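Long-range contacts in Iron(3+)-hydroxamate-binding protein FhuD (Bacillus subtilis subsp. subtilis, PDB 3G9Q), which binds iron(3+)-hydroxamate complexes such as ferrichrome and coprogen and passes them to the membrane permease of the FhuCBGD ABC importer: residues Ile139-Ile150 / Ile172-Thr181; Asp209-Ser218 / His241-Tyr251. One frame throughout, in Å; residues are numbered along the deposited sequence.

Contact 1: Ile139-Ile150 / Ile172-Thr181; sequences IKKAVGDKTISI and IYKDLGLQAT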
loop_
_atom_site.group_PDB
_atom_site.type_symbol
_atom_site.label_atom_id
_atom_site.label_comp_id
_atom_site.label_asym_id
_atom_site.label_seq_id
_atom_site.Cartn_x
_atom_site.Cartn_y
_atom_site.Cartn_z
ATOM N N ILE A 139 2.051 12.858 15.858
ATOM C CA ILE A 139 2.895 13.406 14.800
ATOM C C ILE A 139 2.788 14.937 14.742
ATOM O O ILE A 139 3.807 15.608 14.793
ATOM C CB ILE A 139 2.521 12.807 13.387
ATOM C CG1 ILE A 139 2.433 11.280 13.435
ATOM C CG2 ILE A 139 3.585 13.161 12.351
ATOM C CD1 ILE A 139 3.686 10.506 13.932
ATOM N N LYS A 140 1.579 15.495 14.634
ATOM C CA LYS A 140 1.423 16.964 14.565
ATOM C C LYS A 140 2.184 17.643 15.705
ATOM O O LYS A 140 2.632 18.779 15.580
ATOM C CB LYS A 140 -0.060 17.384 14.633
ATOM C CG LYS A 140 -0.942 16.898 13.464
ATOM C CD LYS A 140 -0.780 17.711 12.181
ATOM C CE LYS A 140 -1.739 18.896 12.138
ATOM N NZ LYS A 140 -1.571 19.822 13.291
ATOM N N LYS A 141 2.329 16.933 16.818
ATOM C CA LYS A 141 3.040 17.467 17.962
ATOM C C LYS A 141 4.545 17.507 17.676
ATOM O O LYS A 141 5.218 18.487 17.988
ATOM C CB LYS A 141 2.731 16.603 19.182
ATOM C CG LYS A 141 3.136 17.205 20.514
ATOM C CD LYS A 141 2.811 16.245 21.653
ATOM C CE LYS A 141 3.552 14.912 21.484
ATOM N NZ LYS A 141 3.332 13.964 22.622
ATOM N N ALA A 142 5.064 16.450 17.061
ATOM C CA ALA A 142 6.483 16.359 16.735
ATOM C C ALA A 142 6.935 17.120 15.477
ATOM O O ALA A 142 8.100 17.511 15.407
ATOM C CB ALA A 142 6.891 14.891 16.612
ATOM N N VAL A 143 6.050 17.336 14.494
ATOM C CA VAL A 143 6.444 18.036 13.258
ATOM C C VAL A 143 5.707 19.326 12.937
ATOM O O VAL A 143 6.129 20.077 12.061
ATOM C CB VAL A 143 6.282 17.148 12.018
ATOM C CG1 VAL A 143 6.929 15.790 12.251
ATOM C CG2 VAL A 143 4.813 17.022 11.666
ATOM N N GLY A 144 4.606 19.581 13.631
ATOM C CA GLY A 144 3.849 20.792 13.372
ATOM C C GLY A 144 3.296 20.857 11.957
ATOM O O GLY A 144 2.644 19.921 11.481
ATOM N N ASP A 145 3.534 21.973 11.277
ATOM C CA ASP A 145 3.055 22.119 9.913
ATOM C C ASP A 145 4.207 21.863 8.953
ATOM O O ASP A 145 4.167 22.270 7.790
ATOM C CB ASP A 145 2.509 23.524 9.658
ATOM C CG ASP A 145 1.482 23.948 10.675
ATOM O OD1 ASP A 145 1.881 24.603 11.664
ATOM O OD2 ASP A 145 0.288 23.622 10.482
ATOM N N LYS A 146 5.254 21.219 9.456
ATOM C CA LYS A 146 6.384 20.902 8.611
ATOM C C LYS A 146 5.847 20.084 7.436
ATOM O O LYS A 146 4.863 19.346 7.565
ATOM C CB LYS A 146 7.428 20.112 9.391
ATOM C CG LYS A 146 8.773 20.818 9.538
ATOM C CD LYS A 146 8.670 22.136 10.269
ATOM C CE LYS A 146 10.050 22.619 10.688
ATOM N NZ LYS A 146 10.635 21.710 11.709
ATOM N N THR A 147 6.488 20.247 6.286
ATOM C CA THR A 147 6.098 19.573 5.063
ATOM C C THR A 147 6.780 18.234 4.904
ATOM O O THR A 147 7.854 17.983 5.465
ATOM C CB THR A 147 6.483 20.401 3.861
ATOM O OG1 THR A 147 7.914 20.519 3.805
ATOM C CG2 THR A 147 5.861 21.789 3.962
ATOM N N ILE A 148 6.171 17.371 4.110
ATOM C CA ILE A 148 6.752 16.068 3.897
ATOM C C ILE A 148 6.605 15.642 2.449
ATOM O O ILE A 148 5.568 15.868 1.833
ATOM C CB ILE A 148 6.109 15.040 4.840
ATOM C CG1 ILE A 148 6.275 13.639 4.265
ATOM C CG2 ILE A 148 4.656 15.386 5.094
ATOM C CD1 ILE A 148 5.283 13.149 3.169
ATOM N N SER A 149 7.659 15.039 1.904
ATOM C CA SER A 149 7.662 14.590 0.515
ATOM C C SER A 149 7.667 13.087 0.408
ATOM O O SER A 149 8.060 12.385 1.336
ATOM C CB SER A 149 8.912 15.086 -0.222
ATOM O OG SER A 149 9.101 16.474 -0.100
ATOM N N ILE A 150 7.230 12.591 -0.738
ATOM C CA ILE A 150 7.273 11.161 -0.983
ATOM C C ILE A 150 7.802 10.971 -2.392
ATOM O O ILE A 150 7.196 11.444 -3.360
ATOM C CB ILE A 150 5.906 10.491 -0.894
ATOM C CG1 ILE A 150 5.299 10.737 0.495
ATOM C CG2 ILE A 150 6.077 8.993 -1.183
ATOM C CD1 ILE A 150 3.822 10.376 0.620
ATOM N N ILE A 172 -0.354 9.798 4.601
ATOM C CA ILE A 172 0.338 11.030 4.952
ATOM C C ILE A 172 -0.380 12.346 4.661
ATOM O O ILE A 172 -0.380 13.257 5.501
ATOM C CB ILE A 172 1.717 11.033 4.283
ATOM C CG1 ILE A 172 2.575 9.954 4.963
ATOM C CG2 ILE A 172 2.313 12.414 4.322
ATOM C CD1 ILE A 172 3.137 10.356 6.317
ATOM N N TYR A 173 -1.006 12.449 3.497
ATOM C CA TYR A 173 -1.661 13.690 3.157
ATOM C C TYR A 173 -3.135 13.793 3.497
ATOM O O TYR A 173 -3.682 14.890 3.460
ATOM C CB TYR A 173 -1.428 14.002 1.678
ATOM C CG TYR A 173 0.030 14.194 1.316
ATOM C CD1 TYR A 173 0.623 13.428 0.310
ATOM C CD2 TYR A 173 0.830 15.131 1.989
ATOM C CE1 TYR A 173 1.968 13.581 -0.020
ATOM C CE2 TYR A 173 2.186 15.290 1.662
ATOM C CZ TYR A 173 2.739 14.507 0.656
ATOM O OH TYR A 173 4.065 14.640 0.324
ATOM N N LYS A 174 -3.777 12.675 3.842
ATOM C CA LYS A 174 -5.209 12.685 4.184
ATOM C C LYS A 174 -5.511 12.224 5.614
ATOM O O LYS A 174 -6.159 12.942 6.372
ATOM C CB LYS A 174 -6.021 11.793 3.236
ATOM C CG LYS A 174 -5.991 12.153 1.769
ATOM C CD LYS A 174 -7.054 11.358 1.012
ATOM C CE LYS A 174 -8.470 11.836 1.370
ATOM N NZ LYS A 174 -8.650 13.304 1.106
ATOM N N ASP A 175 -5.067 11.019 5.971
ATOM C CA ASP A 175 -5.314 10.496 7.313
ATOM C C ASP A 175 -4.521 11.242 8.384
ATOM O O ASP A 175 -5.017 11.472 9.481
ATOM C CB ASP A 175 -4.954 9.009 7.408
ATOM C CG ASP A 175 -5.793 8.137 6.502
ATOM O OD1 ASP A 175 -5.491 8.081 5.297
ATOM O OD2 ASP A 175 -6.756 7.505 6.995
ATOM N N LEU A 176 -3.286 11.609 8.065
ATOM C CA LEU A 176 -2.445 12.311 9.020
ATOM C C LEU A 176 -2.496 13.832 8.837
ATOM O O LEU A 176 -1.965 14.594 9.655
ATOM C CB LEU A 176 -1.004 11.810 8.905
ATOM C CG LEU A 176 -0.751 10.342 9.271
ATOM C CD1 LEU A 176 0.673 9.983 8.921
ATOM C CD2 LEU A 176 -1.012 10.103 10.744
ATOM N N GLY A 177 -3.142 14.265 7.756
ATOM C CA GLY A 177 -3.275 15.683 7.464
ATOM C C GLY A 177 -1.969 16.462 7.472
ATOM O O GLY A 177 -1.947 17.645 7.822
ATOM N N LEU A 178 -0.882 15.803 7.082
ATOM C CA LEU A 178 0.422 16.440 7.046
ATOM C C LEU A 178 0.538 17.307 5.785
ATOM O O LEU A 178 -0.082 17.000 4.774
ATOM C CB LEU A 178 1.505 15.358 7.112
ATOM C CG LEU A 178 1.409 14.562 8.419
ATOM C CD1 LEU A 178 2.339 13.328 8.392
ATOM C CD2 LEU A 178 1.744 15.471 9.572
ATOM N N GLN A 179 1.298 18.399 5.840
ATOM C CA GLN A 179 1.411 19.269 4.669
ATOM C C GLN A 179 2.502 18.898 3.671
ATOM O O GLN A 179 3.457 18.178 3.993
ATOM C CB GLN A 179 1.616 20.739 5.075
ATOM C CG GLN A 179 0.363 21.476 5.512
ATOM C CD GLN A 179 -0.090 21.081 6.911
ATOM O OE1 GLN A 179 0.606 21.347 7.909
ATOM N NE2 GLN A 179 -1.261 20.439 6.996
ATOM N N ALA A 180 2.341 19.415 2.453
ATOM C CA ALA A 180 3.280 19.209 1.348
ATOM C C ALA A 180 3.704 20.580 0.817
ATOM O O ALA A 180 3.012 21.574 1.052
ATOM C CB ALA A 180 2.608 18.402 0.244
ATOM N N THR A 181 4.839 20.653 0.126
ATOM C CA THR A 181 5.274 21.946 -0.432
ATOM C C THR A 181 4.289 22.420 -1.520
ATOM O O THR A 181 3.673 21.606 -2.208
ATOM C CB THR A 181 6.729 21.872 -1.023
ATOM O OG1 THR A 181 6.738 21.100 -2.231
ATOM C CG2 THR A 181 7.683 21.240 -0.007
#
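Y173 brings its ring edge to the backbone of I148: OH donates a hydrogen bond to I148 O at 2.5 Å, a length to be read loosely at this resolution, and the carbonyl oxygen lies close to the ring plane. The methyl CD1 of I150 approaches the same ring obliquely, 3.8 Å from CE1 of Y173. I148 reaches in two directions. With CG1 anti to the backbone N (chi1 157°), its CD1 is carried toward I172 CG2 and Y173 CZ, while CG2 rests 3.7 Å from L178 CB. Farther along, L178 lies at about a right angle to both I139 and V143, its CD2 standing 4.1 Å from I139 CG2 and 4.0 Å from V143 CG2. The backbones are tied by I148 N to Q179 O (2.8 Å, N-H...O 143°). At the exposed turn, Q179 OE1 lies against D145 CA and CB, amide and carboxylate planes 40° apart; OE1 and D145 OD2, both acceptors, are not bonded. A phenylalanine in place of Y173 would probably keep much of the packing against I150 but leave I148 O without this hydroxyl mate. In this lobe of the Fe/B12-type binding-protein fold, the turn from helix 118-143 into strand 148-154 is thus held to the end of helix 169-175 and its following loop by apolar packing and one firm hydrogen bond, the Y173 bond adding less certainly.

Contact 2: Asp209-Ser218 / His241-Tyr251; sequences DYIFAGPWQS and HVYKMDPIGFY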
loop_
_atom_site.group_PDB
_atom_site.type_symbol
_atom_site.label_atom_id
_atom_site.label_comp_id
_atom_site.label_asym_id
_atom_site.label_seq_id
_atom_site.Cartn_x
_atom_site.Cartn_y
_atom_site.Cartn_z
ATOM N N ASP A 209 10.643 19.234 4.240
ATOM C CA ASP A 209 11.376 19.150 5.509
ATOM C C ASP A 209 11.702 17.700 5.846
ATOM O O ASP A 209 12.783 17.400 6.352
ATOM C CB ASP A 209 10.520 19.773 6.619
ATOM C CG ASP A 209 10.241 21.256 6.377
ATOM O OD1 ASP A 209 11.164 22.069 6.584
ATOM O OD2 ASP A 209 9.118 21.613 5.967
ATOM N N TYR A 210 10.747 16.812 5.576
ATOM C CA TYR A 210 10.935 15.381 5.805
ATOM C C TYR A 210 10.679 14.639 4.503
ATOM O O TYR A 210 9.782 15.000 3.743
ATOM C CB TYR A 210 9.993 14.852 6.888
ATOM C CG TYR A 210 10.228 15.460 8.245
ATOM C CD1 TYR A 210 9.720 16.727 8.557
ATOM C CD2 TYR A 210 10.970 14.780 9.216
ATOM C CE1 TYR A 210 9.941 17.308 9.798
ATOM C CE2 TYR A 210 11.198 15.351 10.466
ATOM C CZ TYR A 210 10.681 16.617 10.751
ATOM O OH TYR A 210 10.899 17.199 11.990
ATOM N N ILE A 211 11.467 13.601 4.251
ATOM C CA ILE A 211 11.318 12.839 3.027
ATOM C C ILE A 211 11.359 11.333 3.196
ATOM O O ILE A 211 12.172 10.799 3.940
ATOM C CB ILE A 211 12.409 13.202 2.019
ATOM C CG1 ILE A 211 12.517 14.725 1.887
ATOM C CG2 ILE A 211 12.080 12.557 0.676
ATOM C CD1 ILE A 211 11.337 15.536 1.453
ATOM N N PHE A 212 10.462 10.651 2.504
ATOM C CA PHE A 212 10.426 9.198 2.532
ATOM C C PHE A 212 10.863 8.778 1.137
ATOM O O PHE A 212 10.047 8.728 0.226
ATOM C CB PHE A 212 9.001 8.700 2.791
ATOM C CG PHE A 212 8.602 8.720 4.229
ATOM C CD1 PHE A 212 7.855 9.762 4.746
ATOM C CD2 PHE A 212 9.004 7.701 5.080
ATOM C CE1 PHE A 212 7.521 9.788 6.091
ATOM C CE2 PHE A 212 8.671 7.725 6.419
ATOM C CZ PHE A 212 7.929 8.769 6.928
ATOM N N ALA A 213 12.140 8.488 0.950
ATOM C CA ALA A 213 12.583 8.112 -0.381
ATOM C C ALA A 213 13.060 6.680 -0.483
ATOM O O ALA A 213 13.465 6.064 0.509
ATOM C CB ALA A 213 13.673 9.049 -0.858
ATOM N N GLY A 214 13.010 6.153 -1.700
ATOM C CA GLY A 214 13.455 4.797 -1.924
ATOM C C GLY A 214 13.334 4.431 -3.383
ATOM O O GLY A 214 12.801 5.210 -4.178
ATOM N N PRO A 215 13.837 3.252 -3.774
ATOM C CA PRO A 215 13.737 2.854 -5.177
ATOM C C PRO A 215 12.293 2.518 -5.580
ATOM O O PRO A 215 11.441 2.235 -4.728
ATOM C CB PRO A 215 14.672 1.648 -5.258
ATOM C CG PRO A 215 14.561 1.054 -3.895
ATOM C CD PRO A 215 14.605 2.260 -2.997
ATOM N N TRP A 216 12.030 2.574 -6.886
ATOM C CA TRP A 216 10.715 2.268 -7.444
ATOM C C TRP A 216 10.443 0.768 -7.353
ATOM O O TRP A 216 9.298 0.332 -7.448
ATOM C CB TRP A 216 10.639 2.724 -8.898
ATOM C CG TRP A 216 9.318 2.468 -9.518
ATOM C CD1 TRP A 216 8.130 3.043 -9.178
ATOM C CD2 TRP A 216 9.039 1.570 -10.594
ATOM N NE1 TRP A 216 7.123 2.562 -9.978
ATOM C CE2 TRP A 216 7.652 1.654 -10.860
ATOM C CE3 TRP A 216 9.825 0.701 -11.364
ATOM C CZ2 TRP A 216 7.031 0.903 -11.864
ATOM C CZ3 TRP A 216 9.207 -0.047 -12.364
ATOM C CH2 TRP A 216 7.821 0.062 -12.602
ATOM N N GLN A 217 11.517 0.002 -7.184
ATOM C CA GLN A 217 11.455 -1.434 -7.001
ATOM C C GLN A 217 12.797 -1.945 -6.511
ATOM O O GLN A 217 13.813 -1.264 -6.664
ATOM C CB GLN A 217 11.040 -2.145 -8.286
ATOM C CG GLN A 217 9.529 -2.487 -8.339
ATOM C CD GLN A 217 9.021 -3.300 -7.119
ATOM O OE1 GLN A 217 9.586 -4.351 -6.769
ATOM N NE2 GLN A 217 7.943 -2.813 -6.481
ATOM N N SER A 218 12.804 -3.135 -5.912
ATOM C CA SER A 218 14.041 -3.720 -5.385
ATOM C C SER A 218 14.915 -4.307 -6.483
ATOM O O SER A 218 16.083 -3.949 -6.609
ATOM C CB SER A 218 13.719 -4.804 -4.350
ATOM O OG SER A 218 13.235 -4.253 -3.132
ATOM N N HIS A 241 16.448 13.864 8.095
ATOM C CA HIS A 241 15.001 13.647 8.065
ATOM C C HIS A 241 14.531 12.900 6.814
ATOM O O HIS A 241 13.467 13.199 6.260
ATOM C CB HIS A 241 14.250 14.976 8.137
ATOM C CG HIS A 241 14.451 15.717 9.418
ATOM N ND1 HIS A 241 14.767 15.084 10.601
ATOM C CD2 HIS A 241 14.321 17.032 9.716
ATOM C CE1 HIS A 241 14.823 15.978 11.573
ATOM N NE2 HIS A 241 14.556 17.167 11.061
ATOM N N VAL A 242 15.351 11.963 6.355
ATOM C CA VAL A 242 15.009 11.143 5.208
ATOM C C VAL A 242 14.971 9.716 5.708
ATOM O O VAL A 242 15.885 9.258 6.400
ATOM C CB VAL A 242 16.031 11.259 4.061
ATOM C CG1 VAL A 242 15.786 12.540 3.286
ATOM C CG2 VAL A 242 17.441 11.231 4.609
ATOM N N TYR A 243 13.896 9.020 5.359
ATOM C CA TYR A 243 13.695 7.651 5.787
ATOM C C TYR A 243 13.559 6.713 4.597
ATOM O O TYR A 243 12.820 6.991 3.661
ATOM C CB TYR A 243 12.451 7.613 6.657
ATOM C CG TYR A 243 12.387 8.810 7.576
ATOM C CD1 TYR A 243 13.323 8.983 8.603
ATOM C CD2 TYR A 243 11.418 9.786 7.399
ATOM C CE1 TYR A 243 13.291 10.095 9.429
ATOM C CE2 TYR A 243 11.371 10.898 8.211
ATOM C CZ TYR A 243 12.303 11.052 9.228
ATOM O OH TYR A 243 12.200 12.147 10.057
ATOM N N LYS A 244 14.295 5.606 4.656
ATOM C CA LYS A 244 14.320 4.585 3.618
ATOM C C LYS A 244 12.977 3.892 3.519
ATOM O O LYS A 244 12.538 3.217 4.453
ATOM C CB LYS A 244 15.407 3.554 3.928
ATOM C CG LYS A 244 16.849 4.012 3.681
ATOM C CD LYS A 244 17.283 3.734 2.246
ATOM C CE LYS A 244 17.353 2.230 1.946
ATOM N NZ LYS A 244 17.566 1.941 0.486
HETATM N N MSE A 245 12.335 4.059 2.369
HETATM C CA MSE A 245 11.032 3.473 2.120
HETATM C C MSE A 245 11.187 2.175 1.343
HETATM O O MSE A 245 11.834 2.143 0.305
HETATM C CB MSE A 245 10.181 4.475 1.341
HETATM C CG MSE A 245 8.783 3.989 1.019
HETATM SE SE MSE A 245 7.714 5.322 0.081
HETATM C CE MSE A 245 6.811 6.120 1.601
ATOM N N ASP A 246 10.608 1.099 1.853
ATOM C CA ASP A 246 10.702 -0.187 1.180
ATOM C C ASP A 246 9.630 -0.291 0.095
ATOM O O ASP A 246 8.426 -0.297 0.379
ATOM C CB ASP A 246 10.560 -1.323 2.198
ATOM C CG ASP A 246 10.780 -2.686 1.581
ATOM O OD1 ASP A 246 11.771 -2.844 0.836
ATOM O OD2 ASP A 246 9.976 -3.602 1.851
ATOM N N PRO A 247 10.067 -0.394 -1.169
ATOM C CA PRO A 247 9.173 -0.490 -2.322
ATOM C C PRO A 247 8.129 -1.614 -2.296
ATOM O O PRO A 247 7.022 -1.438 -2.804
ATOM C CB PRO A 247 10.147 -0.587 -3.500
ATOM C CG PRO A 247 11.331 -1.264 -2.915
ATOM C CD PRO A 247 11.469 -0.623 -1.566
ATOM N N ILE A 248 8.473 -2.751 -1.697
ATOM C CA ILE A 248 7.559 -3.889 -1.607
ATOM C C ILE A 248 6.500 -3.698 -0.524
ATOM O O ILE A 248 5.352 -4.116 -0.668
ATOM C CB ILE A 248 8.325 -5.179 -1.301
ATOM C CG1 ILE A 248 9.520 -5.292 -2.256
ATOM C CG2 ILE A 248 7.366 -6.384 -1.405
ATOM C CD1 ILE A 248 10.531 -6.372 -1.888
ATOM N N GLY A 249 6.898 -3.059 0.564
ATOM C CA GLY A 249 5.970 -2.833 1.647
ATOM C C GLY A 249 4.880 -1.850 1.282
ATOM O O GLY A 249 3.722 -2.057 1.644
ATOM N N PHE A 250 5.245 -0.792 0.564
ATOM C CA PHE A 250 4.288 0.239 0.163
ATOM C C PHE A 250 3.594 -0.008 -1.177
ATOM O O PHE A 250 2.909 0.864 -1.726
ATOM C CB PHE A 250 4.983 1.593 0.157
ATOM C CG PHE A 250 5.241 2.127 1.525
ATOM C CD1 PHE A 250 4.419 3.113 2.062
ATOM C CD2 PHE A 250 6.286 1.616 2.295
ATOM C CE1 PHE A 250 4.635 3.585 3.355
ATOM C CE2 PHE A 250 6.521 2.070 3.588
ATOM C CZ PHE A 250 5.697 3.058 4.127
ATOM N N TYR A 251 3.780 -1.227 -1.667
ATOM C CA TYR A 251 3.215 -1.712 -2.905
ATOM C C TYR A 251 1.718 -1.941 -2.729
ATOM O O TYR A 251 0.946 -1.698 -3.647
ATOM C CB TYR A 251 3.895 -3.027 -3.261
ATOM C CG TYR A 251 3.855 -3.377 -4.721
ATOM C CD1 TYR A 251 2.664 -3.777 -5.339
ATOM C CD2 TYR A 251 5.016 -3.303 -5.494
ATOM C CE1 TYR A 251 2.636 -4.097 -6.698
ATOM C CE2 TYR A 251 5.001 -3.615 -6.843
ATOM C CZ TYR A 251 3.814 -4.011 -7.439
ATOM O OH TYR A 251 3.831 -4.314 -8.776
#
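Y210 and H241 form an offset stack at one end of this parallel strand pair, with ring centroids 4.2 Å apart and planes 20° from each other; CE2 of Y210 sits over the centre of the imidazole. Next to it the backbones are joined firmly. I211 N donates to H241 O at 2.9 Å, and I211 O in turn accepts from Y243 N, both bonds nearly straight. A213 continues the pairing less evenly: its N makes only a weak bond to Y243 O, whereas its O accepts from M245 N at 3.0 Å, with the donor above the carbonyl plane. On the face bearing F212 and Y243, the two rings meet obliquely (centroids 5.1 Å apart, planes at 51°), CD2 of Y243 lying over the rim of the F212 ring. Selenomethionine M245 is extended through chi1 and chi2 and bends at chi3, which brings CE to 3.6 Å from F212 CB.

Beyond G214 the contact loosens. P247 takes over, its CB 3.3 Å from P215 O and its CG near the hydroxyl of exposed S218, while the amide of Q217 meets the edge of the exposed Y251 ring with the two planes 76° apart. No backbone hydrogen bond links this portion to its partner.

Strand 210-215 lies between strand 148-154 and the edge strand 242-244, which it reaches by a beta-alpha-beta crossover. Helix 255-270 packs on Y210, F212 and Y243, and helix 235-238 on I211 and V242.

Overall arrangement
Contacts 1 and 2 lie in series along the chain, their centres 16 Å apart, and meet in one mixed sheet, where strands 148-154 and 210-215 are neighbours. Among the probable hydrogen bonds joining them are T147 OG1 to D209 OD2 at 2.7 Å and S149 N to Y210 O at 2.8 Å; T147 with Y210 and S149 with F212 add backbone bonds. Contact 1 lies where the chain passes from the long helix 118-143, which links the two lobes, into strand 148-154; contact 2 pairs strand 210-215 with the outermost strand 242-244. Both belong to the same lobe. In relatives the siderophore is held between the lobes, but this geometry assigns neither contact to that site.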